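Delta-aminolevulinic acid dehydratase (PDB 3OBK) catalyses the condensation of two molecules of 5-aminolevulinic acid into porphobilinogen, a step of tetrapyrrole (haem) biosynthesis, and assembles as an octamer. Local coordinates at the interface of chains A and B. Sequence-based numbering; all coordinates share one arbitrary frame. Chains: chain A/B, Delta-aminolevulinic acid dehydratase.

The interface of chains A and B. Residues chain A 30, 34, 37, 353; chain B 42-44, 88.
Helix 30-36 and the C-terminal strand 353-355 of chain A meet the 3-10 helix 43-45 of chain B, the loop residue B:Lys42 before it and the loop residue B:Lys88. The patch belongs to a two-fold interface within the octamer of this porphobilinogen synthase, so its twin recurs with the chains exchanged. A:Glu353 lays its carboxylate against the start of the 3-10 helix. OE1 of A:Glu353 accepts from the B:Ser44 hydroxyl OG at 2.5 Å, on the syn side but 26° out of the carboxylate plane, while OE2 of the same glutamate takes the backbone N of B:Ser44 through its syn lone pair at 2.9 Å. The side chain of B:Lys42 crosses that of A:Glu353 at about a right angle, its CD 3.7 Å from the carboxylate carbon CD. Extended as far as CE, B:Lys42 then bends (chi4 56°), which turns its ammonium NZ to two acceptors: the backbone O of A:Gln34 at 2.8 Å, reached from above the carbonyl plane, and B:Ser44 OG at 2.9 Å. The serine hydroxyl thus relays between lysine and glutamate, whose opposite charges probably reinforce the arrangement. On the far side of B:Ser44, the extended B:Lys88 sends NZ to the amide OE1 of A:Gln34 at 2.6 Å, tilted 20° from the amide plane. Water 1 links B:Lys88 NZ to A:Gln34 NE2, which also lies 3.1 Å above the plane of the A:Arg30 guanidinium, toward its rim.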
# COMPACT_ATOMS: atom_id res chain seq x y z
N ARG A 30 -3.03 35.82 -5.00
CA ARG A 30 -3.97 35.11 -5.85
C ARG A 30 -3.23 34.36 -6.95
O ARG A 30 -3.50 33.21 -7.19
CB ARG A 30 -5.04 36.08 -6.40
CG ARG A 30 -5.99 35.45 -7.45
CD ARG A 30 -7.45 35.63 -7.13
NE ARG A 30 -8.26 35.77 -8.34
CZ ARG A 30 -9.03 34.83 -8.88
NH1 ARG A 30 -9.10 33.58 -8.33
NH2 ARG A 30 -9.74 35.11 -9.99
N GLN A 34 -3.53 30.46 -7.52
CA GLN A 34 -4.08 29.93 -8.76
C GLN A 34 -3.16 28.90 -9.47
O GLN A 34 -3.64 27.93 -10.10
CB GLN A 34 -4.40 31.09 -9.71
CG GLN A 34 -5.66 31.82 -9.34
CD GLN A 34 -5.98 32.92 -10.32
OE1 GLN A 34 -5.14 33.80 -10.56
NE2 GLN A 34 -7.19 32.89 -10.88
N GLN A 37 -3.66 25.64 -7.31
CA GLN A 37 -5.03 25.24 -6.93
C GLN A 37 -5.38 23.86 -7.46
O GLN A 37 -5.31 23.62 -8.64
CB GLN A 37 -6.00 26.29 -7.49
CG GLN A 37 -7.47 26.09 -7.22
CD GLN A 37 -8.36 27.18 -7.82
OE1 GLN A 37 -7.93 28.31 -8.03
NE2 GLN A 37 -9.62 26.85 -8.06
N GLU A 353 -12.62 32.17 -14.28
CA GLU A 353 -11.87 32.23 -15.54
C GLU A 353 -12.26 31.06 -16.44
O GLU A 353 -12.99 30.17 -16.01
CB GLU A 353 -10.36 32.27 -15.30
CG GLU A 353 -9.74 30.98 -14.96
CD GLU A 353 -8.28 31.12 -14.61
OE1 GLU A 353 -7.94 31.36 -13.43
OE2 GLU A 353 -7.46 31.00 -15.54
N LYS B 42 -6.89 25.73 -17.25
CA LYS B 42 -7.27 27.12 -17.20
C LYS B 42 -6.03 27.95 -17.42
O LYS B 42 -4.95 27.48 -17.12
CB LYS B 42 -7.88 27.45 -15.85
CG LYS B 42 -6.97 27.19 -14.65
CD LYS B 42 -7.61 27.73 -13.41
CE LYS B 42 -6.84 27.33 -12.16
NZ LYS B 42 -5.45 27.73 -12.20
N PRO B 43 -6.16 29.19 -17.95
CA PRO B 43 -4.99 30.02 -18.21
C PRO B 43 -4.05 30.28 -17.03
O PRO B 43 -2.86 30.34 -17.22
CB PRO B 43 -5.60 31.33 -18.69
CG PRO B 43 -6.79 30.89 -19.35
CD PRO B 43 -7.37 29.84 -18.47
N SER B 44 -4.59 30.44 -15.83
CA SER B 44 -3.79 30.79 -14.68
C SER B 44 -2.99 29.60 -14.19
O SER B 44 -2.23 29.72 -13.23
CB SER B 44 -4.66 31.36 -13.58
OG SER B 44 -5.63 30.42 -13.20
N LYS B 88 -0.74 34.74 -15.66
CA LYS B 88 -0.24 35.49 -14.50
C LYS B 88 1.19 35.26 -14.11
O LYS B 88 1.73 36.06 -13.37
CB LYS B 88 -1.16 35.28 -13.29
CG LYS B 88 -2.40 36.17 -13.44
CD LYS B 88 -3.28 36.11 -12.24
CE LYS B 88 -4.68 36.63 -12.54
NZ LYS B 88 -5.49 36.24 -11.39
O HOH W 1 -7.86 35.11 -13.18